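Local coordinates for putative cathepsin d (Ixodes ricinus, PDB 5N71), which is probably an aspartic endopeptidase of the pepsin-like A1 family, cleaving peptide bonds within protein chains in a cleft between two lobes, at residues R73-V78 against G86-D91; D202-V207 against L216-G221; E223-T228 against Q309-L314; L232-P237 against M303-P308. All coordinates share one frame; numbering follows the deposited sequence.

Interaction 1 of 4, residues R73-V78 against G86-D91; sequences RNFTIV and GFISKD
Phe-75 and Gly-86 bond in both directions, Phe-75 N to Gly-86 O at 3.0 Å and Gly-86 N to Phe-75 O at 2.8 Å, joining residues 73-78 to residues 86-91 as antiparallel strands. Next along, Ile-88 N reaches Arg-73 O at 2.8 Å, a third backbone hydrogen bond, and that oxygen also receives a CA-H...O contact from Phe-87 CA at 3.2 Å. Asn-74 and Phe-87 form the intervening non-hydrogen-bonded pair, their side chains diverging.

The apolar contact centres on Ile-88, whose CG1-CD1 arm is long enough to touch Arg-73 with its first carbon and Phe-75 with its last. CG1 lies beside the backbone N (chi1 -59°), meeting Arg-73 CG at 3.5 Å. From there CD1 turns to Phe-75 CB, 3.9 Å away, and the two side chains cross at about a right angle. The aliphatic stem of Arg-73 thus acts as a hydrophobic group, while its guanidinium forms a salt bridge with Asp-71. On the exposed side, Asn-74 ND2 donates to Thr-76 OG1 at 2.8 Å, a polar pairing suited to a solvent-facing strand surface.

These strands belong to the hairpin 69-78/83-95, the flap of pepsin-like proteases. Strand 98-112 pairs with the far edge of 83-95, and the loop around Asp-135 touches Phe-75.

Interaction 2 of 4, residues D202-V207 against L216-G221; sequences DGVKSV and LLCKDG
The carbonyl oxygen of Cys-218 is approached by two groups: Gly-221 N donates a hydrogen bond of 3.0 Å from within the same turn, and Gly-203 CA makes a CA-H...O contact of 3.6 Å from across the contact. Beside it the paired backbones take over. Leu-217 N bonds to Val-204 O at 2.8 Å, and Val-204 N returns a bond to Leu-217 O at 3.1 Å.

Val-204 and Leu-217 are thus an antiparallel hydrogen-bonded pair in the hairpin of strands 197-206 and 215-217. After Leu-217 the chain makes a type I beta turn from Cys-218 to Gly-221. Cys-218 enters it with a positive phi of 54°, and Gly-221, also at positive phi, is a residue type that accepts such a backbone readily because it has no CB to crowd its own carbonyl. The disulfide from Cys-218 to Cys-222 spans the turn; pepsin has a comparable short disulfide loop.

Side chains divide between two faces. On one, Val-204 CG2 sits 3.8 Å from Cys-218 CB, while Leu-217 extends to Glu-239 and Leu-243 of helix 237-246. On the other, Lys-205 CB meets Leu-216 CD2 at 3.9 Å. Beyond its CB, Lys-205 runs out extended, leaving the leucine behind, and its NZ forms a salt bridge with Glu-278 of strand 277-281.

Interaction 3 of 4, residues E223-T228 against Q309-L314; sequences EAIANT and QPLWIL. Unlike the reference sequence in segment 223-228: Asn-227 (reference Asp).
Ile-225 turns CG1 between its backbone N and carbonyl carbon (chi1 69°), which brings CG1 to 4.0 Å from Ile-313 CG2 and leaves CG2 to meet Leu-311 CD1 at 3.9 Å. The isoleucines lie side by side, while Leu-311 crosses Ile-225 at about a right angle. Asn-227, with CG anti to N (chi1 -174°), runs alongside Ile-313, its CB 3.9 Å from Ile-313 CG2. On the opposite face Ala-224 CB meets Trp-312 CB at 4.0 Å while the indole leads away; Phe-199 and Val-201 of strand 197-206 also press on Ala-224, so a small residue suits.

Four backbone bonds join the two parallel segments, the last from Asn-227 just past the strand end. Trp-312 N donates to Glu-223 O and Leu-314 N to Ile-225 O (2.8 Å); Ile-225 N donates to Trp-312 O and Asn-227 N to Leu-314 O (2.9 Å). Water 1 bridges Glu-223 N to Pro-310 O.

Asn-227 replaces the aspartate of the reference sequence at a predicted active-site position, and its side chain lies about 3 Å from that of Asp-36, the other. Its OD1 bonds to Gly-229 N. Thr-228 OG1 bonds to Phe-35 O and Thr-37 N, the fireman's grip of aspartic proteases. Strand 312-314 fits between 222-226 and 233-234, as in the psi motif of this fold, while strand 197-206 flanks the other edge of 222-226.

Interaction 4 of 4, residues L232-P237 against M303-P308; sequences LITGPP and MGLEMP
Met-303 meets Thr-234 and Leu-232 with the middle of its side chain. Its CG lies 3.6 Å from Thr-234 OG1 and 4.0 Å from Leu-232 CD1, the leucine crossing it at about a right angle. A chi1 of 65° sets that CG between the backbone N and the carbonyl carbon, and the bend at chi2 then carries SD along the same two neighbours. Thr-234 uses its other branch elsewhere: CG2, placed anti to the backbone N (chi1 -68° for OG1), touches Leu-305 CG at 3.8 Å.

Two backbone bonds set the pairing. Met-303 N donates to Ile-233 O at 2.9 Å, and Gly-235 N donates to Met-303 O at 3.2 Å. The same oxygen lies 3.2 Å from Thr-234 CA, a CA-H...O contact. Thr-234 and Met-303 are therefore a parallel pair, joining the end of strand 297-303 to strand 233-234. The other edge of 233-234 is antiparallel to 312-314, and the loop after Met-303 carries the chain around from one edge to the other. This loop probably lies where cathepsin D and renin carry their proline-rich loop.

Further along, water 2 bridges the loop to the strand end, donating to Gly-235 O at 2.6 Å and accepting from Leu-305 N. Pro-236 then occupies the N-cap position of helix 237-246; N-H groups there and in the first turn have no helical acceptor, so Pro-236 and then Pro-237, at the first helical position, cost no hydrogen bond. Behind the strand, Ile-233 points away from Met-303 and packs on Trp-312, Val-317 and Phe-318.

In the fold
From the N terminus, interaction 1 comes first, closing the short flap hairpin between strands 69-78 and 83-95. Interaction 2 closes another hairpin on the opposite side of the chain's centre; the centres of interactions 1 and 2 are about 41 Å apart. Its turn leads directly into strand 222-226, where interaction 3 opens; the two meet where Val-204 packs against Trp-312. Interaction 3 closes a long loop of 80 residues, and interaction 4 is nested inside it, spanning 65. Strand 312-314 lies between 222-226 (interaction 3) and 233-234 (interaction 4), where Ile-313 N probably bonds to Thr-234 O. Interactions 2 to 4 belong to the C-terminal lobe, across from the N-terminal lobe that carries the flap.

Interaction 1 of 4, residues R73-V78 against G86-D91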
loop_
_atom_site.group_PDB
_atom_site.type_symbol
_atom_site.label_atom_id
_atom_site.label_comp_id
_atom_site.label_asym_id
_atom_site.label_seq_id
_atom_site.Cartn_x
_atom_site.Cartn_y
_atom_site.Cartn_z
ATOM N N ARG A 73 12.102 15.324 19.261
ATOM C CA ARG A 73 10.849 15.953 18.935
ATOM C C ARG A 73 9.708 14.925 18.999
ATOM O O ARG A 73 9.905 13.716 18.799
ATOM C CB ARG A 73 10.916 16.686 17.619
ATOM C CG ARG A 73 10.530 15.901 16.408
ATOM C CD ARG A 73 10.815 16.772 15.201
ATOM N NE ARG A 73 12.221 16.675 14.812
ATOM C CZ ARG A 73 12.680 17.031 13.619
ATOM N NH1 ARG A 73 11.864 17.577 12.720
ATOM N NH2 ARG A 73 13.961 16.886 13.338
ATOM N N ASN A 74 8.526 15.413 19.312
ATOM C CA ASN A 74 7.358 14.566 19.400
ATOM C C ASN A 74 6.992 14.005 18.032
ATOM O O ASN A 74 7.087 14.708 17.020
ATOM C CB ASN A 74 6.177 15.355 19.912
ATOM C CG ASN A 74 4.990 14.473 20.178
ATOM O OD1 ASN A 74 4.932 13.792 21.216
ATOM N ND2 ASN A 74 4.073 14.402 19.207
ATOM N N PHE A 75 6.550 12.746 18.057
ATOM C CA PHE A 75 5.978 12.039 16.921
ATOM C C PHE A 75 4.543 11.605 17.253
ATOM O O PHE A 75 4.314 10.858 18.211
ATOM C CB PHE A 75 6.844 10.833 16.603
ATOM C CG PHE A 75 6.303 9.960 15.504
ATOM C CD1 PHE A 75 6.129 10.453 14.205
ATOM C CD2 PHE A 75 5.985 8.630 15.756
ATOM C CE1 PHE A 75 5.614 9.630 13.195
ATOM C CE2 PHE A 75 5.449 7.821 14.761
ATOM C CZ PHE A 75 5.289 8.315 13.473
ATOM N N THR A 76 3.592 12.088 16.468
ATOM C CA THR A 76 2.208 11.668 16.548
ATOM C C THR A 76 1.606 11.595 15.156
ATOM O O THR A 76 1.596 12.599 14.411
ATOM C CB THR A 76 1.360 12.616 17.443
ATOM O OG1 THR A 76 1.927 12.643 18.772
ATOM C CG2 THR A 76 -0.086 12.119 17.558
ATOM N N ILE A 77 1.077 10.424 14.826
ATOM C CA ILE A 77 0.400 10.204 13.539
ATOM C C ILE A 77 -0.859 9.389 13.771
ATOM O O ILE A 77 -0.904 8.548 14.673
ATOM C CB ILE A 77 1.349 9.554 12.514
ATOM C CG1 ILE A 77 0.817 9.585 11.069
ATOM C CG2 ILE A 77 1.770 8.165 12.940
ATOM C CD1 ILE A 77 1.914 9.352 10.043
ATOM N N VAL A 78 -1.878 9.684 12.940
ATOM C CA VAL A 78 -3.162 8.961 12.917
ATOM C C VAL A 78 -3.415 8.473 11.496
ATOM O O VAL A 78 -3.394 9.244 10.533
ATOM C CB VAL A 78 -4.322 9.881 13.359
ATOM C CG1 VAL A 78 -5.693 9.187 13.244
ATOM C CG2 VAL A 78 -4.077 10.382 14.783
ATOM N N GLY A 86 5.067 8.737 19.879
ATOM C CA GLY A 86 6.387 8.527 20.455
ATOM C C GLY A 86 7.313 9.726 20.258
ATOM O O GLY A 86 6.870 10.885 20.395
ATOM N N PHE A 87 8.555 9.490 19.847
ATOM C CA PHE A 87 9.496 10.611 19.606
ATOM C C PHE A 87 10.404 10.271 18.458
ATOM O O PHE A 87 10.518 9.092 18.111
ATOM C CB PHE A 87 10.275 10.934 20.895
ATOM C CG PHE A 87 11.099 9.785 21.388
ATOM C CD1 PHE A 87 10.519 8.801 22.176
ATOM C CD2 PHE A 87 12.397 9.626 20.972
ATOM C CE1 PHE A 87 11.240 7.673 22.554
ATOM C CE2 PHE A 87 13.155 8.542 21.383
ATOM C CZ PHE A 87 12.581 7.552 22.178
ATOM N N ILE A 88 11.035 11.291 17.865
ATOM C CA ILE A 88 11.997 11.119 16.784
ATOM C C ILE A 88 13.444 10.811 17.205
ATOM O O ILE A 88 13.970 11.405 18.146
ATOM C CB ILE A 88 12.023 12.351 15.878
ATOM C CG1 ILE A 88 10.638 12.629 15.274
ATOM C CG2 ILE A 88 13.069 12.215 14.771
ATOM C CD1 ILE A 88 10.041 11.525 14.389
ATOM N N SER A 89 14.064 9.870 16.502
ATOM C CA SER A 89 15.516 9.621 16.520
ATOM C C SER A 89 16.035 9.509 15.074
ATOM O O SER A 89 15.237 9.376 14.146
ATOM C CB SER A 89 15.832 8.312 17.243
ATOM O OG SER A 89 15.445 8.376 18.627
ATOM N N LYS A 90 17.350 9.554 14.886
ATOM C CA LYS A 90 17.980 9.430 13.585
ATOM C C LYS A 90 19.038 8.346 13.634
ATOM O O LYS A 90 19.821 8.259 14.602
ATOM C CB LYS A 90 18.683 10.721 13.171
ATOM C CG LYS A 90 17.777 11.876 12.787
ATOM C CD LYS A 90 18.598 12.982 12.073
ATOM C CE LYS A 90 17.681 13.976 11.377
ATOM N NZ LYS A 90 18.467 15.027 10.675
ATOM N N ASP A 91 19.108 7.554 12.563
ATOM C CA ASP A 91 20.116 6.504 12.481
ATOM C C ASP A 91 20.177 6.044 11.024
ATOM O O ASP A 91 19.372 6.471 10.170
ATOM C CB ASP A 91 19.733 5.325 13.433
ATOM C CG ASP A 91 20.950 4.503 13.933
ATOM O OD1 ASP A 91 21.994 4.472 13.256
ATOM O OD2 ASP A 91 20.873 3.972 15.059
#

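Interaction 2 of 4, residues D202-V207 against L216-G221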
loop_
_atom_site.group_PDB
_atom_site.type_symbol
_atom_site.label_atom_id
_atom_site.label_comp_id
_atom_site.label_asym_id
_atom_site.label_seq_id
_atom_site.Cartn_x
_atom_site.Cartn_y
_atom_site.Cartn_z
ATOM N N ASP A 202 -10.727 8.365 -15.831
ATOM C CA ASP A 202 -11.743 8.812 -16.803
ATOM C C ASP A 202 -13.138 8.241 -16.532
ATOM O O ASP A 202 -14.149 8.900 -16.766
ATOM C CB ASP A 202 -11.336 8.422 -18.232
ATOM C CG ASP A 202 -9.948 8.916 -18.601
ATOM O OD1 ASP A 202 -9.635 10.085 -18.308
ATOM O OD2 ASP A 202 -9.189 8.142 -19.181
ATOM N N GLY A 203 -13.190 7.008 -16.084
ATOM C CA GLY A 203 -14.465 6.368 -15.828
ATOM C C GLY A 203 -14.264 5.067 -15.121
ATOM O O GLY A 203 -13.155 4.523 -15.140
ATOM N N VAL A 204 -15.341 4.572 -14.509
ATOM C CA VAL A 204 -15.393 3.254 -13.909
ATOM C C VAL A 204 -16.698 2.604 -14.370
ATOM O O VAL A 204 -17.774 3.219 -14.242
ATOM C CB VAL A 204 -15.391 3.325 -12.380
ATOM C CG1 VAL A 204 -15.397 1.926 -11.799
ATOM C CG2 VAL A 204 -14.187 4.128 -11.851
ATOM N N LYS A 205 -16.621 1.389 -14.904
ATOM C CA LYS A 205 -17.841 0.721 -15.373
ATOM C C LYS A 205 -17.846 -0.787 -15.167
ATOM O O LYS A 205 -16.829 -1.403 -14.868
ATOM C CB LYS A 205 -18.102 1.029 -16.844
ATOM C CG LYS A 205 -17.064 0.443 -17.782
ATOM C CD LYS A 205 -17.406 0.720 -19.233
ATOM C CE LYS A 205 -16.385 0.053 -20.124
ATOM N NZ LYS A 205 -16.390 0.731 -21.444
ATOM N N SER A 206 -19.036 -1.357 -15.286
ATOM C CA SER A 206 -19.217 -2.807 -15.320
ATOM C C SER A 206 -20.441 -3.096 -16.182
ATOM O O SER A 206 -21.480 -2.404 -16.042
ATOM C CB SER A 206 -19.442 -3.321 -13.934
ATOM O OG SER A 206 -19.337 -4.722 -13.860
ATOM N N VAL A 207 -20.320 -4.100 -17.057
ATOM C CA VAL A 207 -21.386 -4.467 -18.004
ATOM C C VAL A 207 -21.709 -5.932 -17.820
ATOM O O VAL A 207 -20.965 -6.795 -18.301
ATOM C CB VAL A 207 -21.016 -4.225 -19.474
ATOM C CG1 VAL A 207 -22.222 -4.522 -20.384
ATOM C CG2 VAL A 207 -20.591 -2.789 -19.683
ATOM N N LEU A 216 -22.525 2.456 -14.826
ATOM C CA LEU A 216 -21.668 3.535 -15.245
ATOM C C LEU A 216 -21.369 4.534 -14.106
ATOM O O LEU A 216 -22.230 5.308 -13.707
ATOM C CB LEU A 216 -22.273 4.273 -16.440
ATOM C CG LEU A 216 -22.573 3.465 -17.720
ATOM C CD1 LEU A 216 -23.149 4.447 -18.727
ATOM C CD2 LEU A 216 -21.310 2.808 -18.275
ATOM N N LEU A 217 -20.129 4.519 -13.618
ATOM C CA LEU A 217 -19.709 5.342 -12.454
ATOM C C LEU A 217 -18.560 6.283 -12.851
ATOM O O LEU A 217 -17.966 6.110 -13.905
ATOM C CB LEU A 217 -19.277 4.426 -11.331
ATOM C CG LEU A 217 -20.343 3.406 -10.916
ATOM C CD1 LEU A 217 -19.793 2.304 -10.057
ATOM C CD2 LEU A 217 -21.512 4.094 -10.203
ATOM N N CYS A 218 -18.251 7.282 -12.017
ATOM C CA CYS A 218 -17.165 8.229 -12.323
ATOM C C CYS A 218 -17.397 8.850 -13.737
ATOM O O CYS A 218 -16.479 9.013 -14.575
ATOM C CB CYS A 218 -15.792 7.528 -12.180
ATOM S SG CYS A 218 -14.352 8.547 -12.633
ATOM N N LYS A 219 -18.651 9.217 -13.972
ATOM C CA LYS A 219 -19.136 9.575 -15.318
ATOM C C LYS A 219 -18.427 10.748 -15.963
ATOM O O LYS A 219 -18.159 10.728 -17.160
ATOM C CB LYS A 219 -20.653 9.910 -15.270
ATOM C CG LYS A 219 -21.597 8.711 -15.288
ATOM C CD LYS A 219 -21.334 7.738 -16.438
ATOM C CE LYS A 219 -21.272 8.367 -17.839
ATOM N NZ LYS A 219 -20.449 7.595 -18.832
ATOM N N ASP A 220 -18.180 11.792 -15.197
ATOM C CA ASP A 220 -17.448 12.961 -15.709
ATOM C C ASP A 220 -15.956 12.945 -15.281
ATOM O O ASP A 220 -15.321 13.993 -15.246
ATOM C CB ASP A 220 -18.116 14.252 -15.184
ATOM C CG ASP A 220 -19.604 14.367 -15.575
ATOM O OD1 ASP A 220 -20.066 13.637 -16.480
ATOM O OD2 ASP A 220 -20.314 15.195 -14.965
ATOM N N GLY A 221 -15.440 11.780 -14.913
ATOM C CA GLY A 221 -14.067 11.632 -14.440
ATOM C C GLY A 221 -14.001 11.884 -12.947
ATOM O O GLY A 221 -14.922 12.457 -12.391
#

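Interaction 3 of 4, residues E223-T228 against Q309-L314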
loop_
_atom_site.group_PDB
_atom_site.type_symbol
_atom_site.label_atom_id
_atom_site.label_comp_id
_atom_site.label_asym_id
_atom_site.label_seq_id
_atom_site.Cartn_x
_atom_site.Cartn_y
_atom_site.Cartn_z
ATOM N N GLU A 223 -10.920 11.128 -9.264
ATOM C CA GLU A 223 -9.544 10.956 -8.807
ATOM C C GLU A 223 -9.348 9.683 -8.039
ATOM O O GLU A 223 -10.243 9.189 -7.304
ATOM C CB GLU A 223 -9.129 12.162 -7.947
ATOM C CG GLU A 223 -9.228 13.477 -8.708
ATOM C CD GLU A 223 -7.913 14.167 -8.988
ATOM O OE1 GLU A 223 -6.977 14.117 -8.149
ATOM O OE2 GLU A 223 -7.839 14.803 -10.061
ATOM N N ALA A 224 -8.149 9.146 -8.187
ATOM C CA ALA A 224 -7.771 7.928 -7.531
ATOM C C ALA A 224 -6.364 8.027 -6.982
ATOM O O ALA A 224 -5.592 8.923 -7.405
ATOM C CB ALA A 224 -7.827 6.789 -8.524
ATOM N N ILE A 225 -6.034 7.101 -6.076
ATOM C CA ILE A 225 -4.669 6.937 -5.565
ATOM C C ILE A 225 -4.250 5.460 -5.648
ATOM O O ILE A 225 -5.092 4.541 -5.562
ATOM C CB ILE A 225 -4.451 7.494 -4.132
ATOM C CG1 ILE A 225 -5.181 6.689 -3.040
ATOM C CG2 ILE A 225 -4.910 8.944 -4.056
ATOM C CD1 ILE A 225 -4.735 7.004 -1.621
ATOM N N ALA A 226 -2.960 5.244 -5.810
ATOM C CA ALA A 226 -2.367 3.899 -5.753
ATOM C C ALA A 226 -1.777 3.756 -4.361
ATOM O O ALA A 226 -0.806 4.445 -4.028
ATOM C CB ALA A 226 -1.289 3.764 -6.822
ATOM N N ASN A 227 -2.391 2.903 -3.522
ATOM C CA ASN A 227 -2.018 2.764 -2.148
ATOM C C ASN A 227 -1.672 1.331 -1.777
ATOM O O ASN A 227 -2.581 0.506 -1.486
ATOM C CB ASN A 227 -3.150 3.269 -1.262
ATOM C CG ASN A 227 -2.778 3.281 0.220
ATOM O OD1 ASN A 227 -1.694 2.890 0.629
ATOM N ND2 ASN A 227 -3.693 3.762 1.028
ATOM N N THR A 228 -0.369 1.054 -1.731
ATOM C CA THR A 228 0.157 -0.252 -1.326
ATOM C C THR A 228 -0.108 -0.623 0.137
ATOM O O THR A 228 0.095 -1.777 0.524
ATOM C CB THR A 228 1.652 -0.329 -1.488
ATOM O OG1 THR A 228 2.235 0.725 -0.722
ATOM C CG2 THR A 228 2.067 -0.208 -2.956
ATOM N N GLN A 309 -15.874 10.336 1.821
ATOM C CA GLN A 309 -14.653 10.666 1.112
ATOM C C GLN A 309 -14.768 10.277 -0.358
ATOM O O GLN A 309 -15.441 9.300 -0.680
ATOM C CB GLN A 309 -13.417 10.031 1.805
ATOM C CG GLN A 309 -13.275 8.554 1.646
ATOM C CD GLN A 309 -12.679 8.191 0.305
ATOM O OE1 GLN A 309 -11.818 8.906 -0.215
ATOM N NE2 GLN A 309 -13.156 7.079 -0.290
ATOM N N PRO A 310 -14.093 11.015 -1.258
ATOM C CA PRO A 310 -14.435 10.933 -2.687
ATOM C C PRO A 310 -13.491 10.100 -3.571
ATOM O O PRO A 310 -13.782 9.918 -4.753
ATOM C CB PRO A 310 -14.385 12.389 -3.086
ATOM C CG PRO A 310 -13.257 12.958 -2.259
ATOM C CD PRO A 310 -13.247 12.194 -0.974
ATOM N N LEU A 311 -12.389 9.610 -3.025
ATOM C CA LEU A 311 -11.345 8.960 -3.849
ATOM C C LEU A 311 -11.639 7.507 -4.118
ATOM O O LEU A 311 -12.209 6.807 -3.274
ATOM C CB LEU A 311 -9.969 9.017 -3.170
ATOM C CG LEU A 311 -9.273 10.348 -2.954
ATOM C CD1 LEU A 311 -8.048 10.173 -2.057
ATOM C CD2 LEU A 311 -8.863 10.942 -4.301
ATOM N N TRP A 312 -11.214 7.039 -5.292
ATOM C CA TRP A 312 -10.999 5.622 -5.479
ATOM C C TRP A 312 -9.582 5.303 -4.978
ATOM O O TRP A 312 -8.575 5.846 -5.506
ATOM C CB TRP A 312 -11.190 5.245 -6.942
ATOM C CG TRP A 312 -12.621 5.355 -7.393
ATOM C CD1 TRP A 312 -13.226 6.452 -7.898
ATOM C CD2 TRP A 312 -13.632 4.331 -7.316
ATOM N NE1 TRP A 312 -14.545 6.186 -8.169
ATOM C CE2 TRP A 312 -14.815 4.886 -7.830
ATOM C CE3 TRP A 312 -13.635 3.000 -6.881
ATOM C CZ2 TRP A 312 -16.023 4.157 -7.898
ATOM C CZ3 TRP A 312 -14.812 2.262 -6.959
ATOM C CH2 TRP A 312 -15.995 2.848 -7.474
ATOM N N ILE A 313 -9.511 4.485 -3.939
ATOM C CA ILE A 313 -8.270 4.120 -3.289
ATOM C C ILE A 313 -7.968 2.714 -3.799
ATOM O O ILE A 313 -8.668 1.746 -3.441
ATOM C CB ILE A 313 -8.378 4.154 -1.762
ATOM C CG1 ILE A 313 -8.843 5.521 -1.282
ATOM C CG2 ILE A 313 -7.066 3.753 -1.118
ATOM C CD1 ILE A 313 -9.140 5.521 0.197
ATOM N N LEU A 314 -6.982 2.643 -4.703
ATOM C CA LEU A 314 -6.583 1.385 -5.337
ATOM C C LEU A 314 -5.501 0.685 -4.543
ATOM O O LEU A 314 -4.298 1.027 -4.620
ATOM C CB LEU A 314 -6.137 1.621 -6.780
ATOM C CG LEU A 314 -7.088 2.432 -7.653
ATOM C CD1 LEU A 314 -6.494 2.739 -9.014
ATOM C CD2 LEU A 314 -8.441 1.741 -7.813
HETATM O O HOH W 1 -12.688 11.163 -6.993
#

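Interaction 4 of 4, residues L232-P237 against M303-P308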
loop_
_atom_site.group_PDB
_atom_site.type_symbol
_atom_site.label_atom_id
_atom_site.label_comp_id
_atom_site.label_asym_id
_atom_site.label_seq_id
_atom_site.Cartn_x
_atom_site.Cartn_y
_atom_site.Cartn_z
ATOM N N LEU A 232 -7.911 -3.584 -0.063
ATOM C CA LEU A 232 -9.051 -3.583 -0.970
ATOM C C LEU A 232 -9.078 -2.370 -1.871
ATOM O O LEU A 232 -8.137 -1.558 -1.887
ATOM C CB LEU A 232 -10.347 -3.689 -0.140
ATOM C CG LEU A 232 -10.429 -4.886 0.825
ATOM C CD1 LEU A 232 -11.826 -4.980 1.445
ATOM C CD2 LEU A 232 -10.110 -6.224 0.179
ATOM N N ILE A 233 -10.125 -2.253 -2.659
ATOM C CA ILE A 233 -10.422 -1.032 -3.384
ATOM C C ILE A 233 -11.522 -0.291 -2.616
ATOM O O ILE A 233 -12.631 -0.841 -2.399
ATOM C CB ILE A 233 -10.847 -1.317 -4.842
ATOM C CG1 ILE A 233 -9.673 -1.866 -5.640
ATOM C CG2 ILE A 233 -11.387 -0.064 -5.501
ATOM C CD1 ILE A 233 -10.077 -2.335 -7.038
ATOM N N THR A 234 -11.252 0.963 -2.261
ATOM C CA THR A 234 -12.248 1.797 -1.612
ATOM C C THR A 234 -12.733 2.805 -2.644
ATOM O O THR A 234 -11.959 3.236 -3.527
ATOM C CB THR A 234 -11.673 2.446 -0.316
ATOM O OG1 THR A 234 -11.455 1.414 0.651
ATOM C CG2 THR A 234 -12.667 3.395 0.310
ATOM N N GLY A 235 -14.011 3.177 -2.570
ATOM C CA GLY A 235 -14.577 4.188 -3.448
ATOM C C GLY A 235 -15.540 5.118 -2.734
ATOM O O GLY A 235 -15.884 4.861 -1.582
ATOM N N PRO A 236 -15.982 6.185 -3.410
ATOM C CA PRO A 236 -17.001 7.066 -2.847
ATOM C C PRO A 236 -18.220 6.211 -2.440
ATOM O O PRO A 236 -18.587 5.304 -3.208
ATOM C CB PRO A 236 -17.380 8.000 -3.998
ATOM C CG PRO A 236 -16.475 7.731 -5.122
ATOM C CD PRO A 236 -15.626 6.521 -4.786
ATOM N N PRO A 237 -18.785 6.436 -1.246
ATOM C CA PRO A 237 -19.718 5.444 -0.715
ATOM C C PRO A 237 -20.941 5.154 -1.556
ATOM O O PRO A 237 -21.326 3.972 -1.666
ATOM C CB PRO A 237 -20.089 5.992 0.673
ATOM C CG PRO A 237 -19.801 7.464 0.565
ATOM C CD PRO A 237 -18.571 7.538 -0.295
ATOM N N MET A 303 -15.204 -1.670 -1.407
ATOM C CA MET A 303 -15.829 -1.292 -0.120
ATOM C C MET A 303 -15.930 0.226 0.034
ATOM O O MET A 303 -15.210 0.987 -0.633
ATOM C CB MET A 303 -15.065 -1.904 1.072
ATOM C CG MET A 303 -13.635 -1.386 1.265
ATOM S SD MET A 303 -13.036 -1.334 2.988
ATOM C CE MET A 303 -14.188 -0.164 3.691
ATOM N N GLY A 304 -16.841 0.657 0.908
ATOM C CA GLY A 304 -17.065 2.095 1.212
ATOM C C GLY A 304 -16.738 2.320 2.683
ATOM O O GLY A 304 -16.893 1.412 3.487
ATOM N N LEU A 305 -16.202 3.489 3.038
ATOM C CA LEU A 305 -15.939 3.799 4.424
ATOM C C LEU A 305 -17.174 4.478 4.984
ATOM O O LEU A 305 -17.960 5.136 4.245
ATOM C CB LEU A 305 -14.735 4.755 4.546
ATOM C CG LEU A 305 -13.407 4.216 3.971
ATOM C CD1 LEU A 305 -12.313 5.278 3.929
ATOM C CD2 LEU A 305 -12.971 3.006 4.780
ATOM N N GLU A 306 -17.293 4.405 6.298
ATOM C CA GLU A 306 -18.271 5.242 6.998
ATOM C C GLU A 306 -17.896 6.748 7.069
ATOM O O GLU A 306 -18.762 7.552 7.312
ATOM C CB GLU A 306 -18.498 4.688 8.376
ATOM C CG GLU A 306 -19.274 3.383 8.355
ATOM C CD GLU A 306 -19.227 2.639 9.695
ATOM O OE1 GLU A 306 -18.491 3.059 10.620
ATOM O OE2 GLU A 306 -19.935 1.616 9.803
ATOM N N MET A 307 -16.613 7.115 6.904
ATOM C CA MET A 307 -16.238 8.529 6.797
ATOM C C MET A 307 -16.420 8.990 5.351
ATOM O O MET A 307 -15.732 8.465 4.505
ATOM C CB MET A 307 -14.774 8.779 7.244
ATOM C CG MET A 307 -14.306 10.250 7.106
ATOM S SD MET A 307 -13.120 10.887 8.335
ATOM C CE MET A 307 -12.037 9.493 8.596
ATOM N N PRO A 308 -17.287 10.012 5.067
ATOM C CA PRO A 308 -17.472 10.376 3.671
ATOM C C PRO A 308 -16.163 10.831 3.023
ATOM O O PRO A 308 -15.423 11.573 3.648
ATOM C CB PRO A 308 -18.442 11.545 3.727
ATOM C CG PRO A 308 -19.175 11.332 5.001
ATOM C CD PRO A 308 -18.098 10.869 5.935
HETATM O O HOH W 2 -15.299 5.606 0.835
#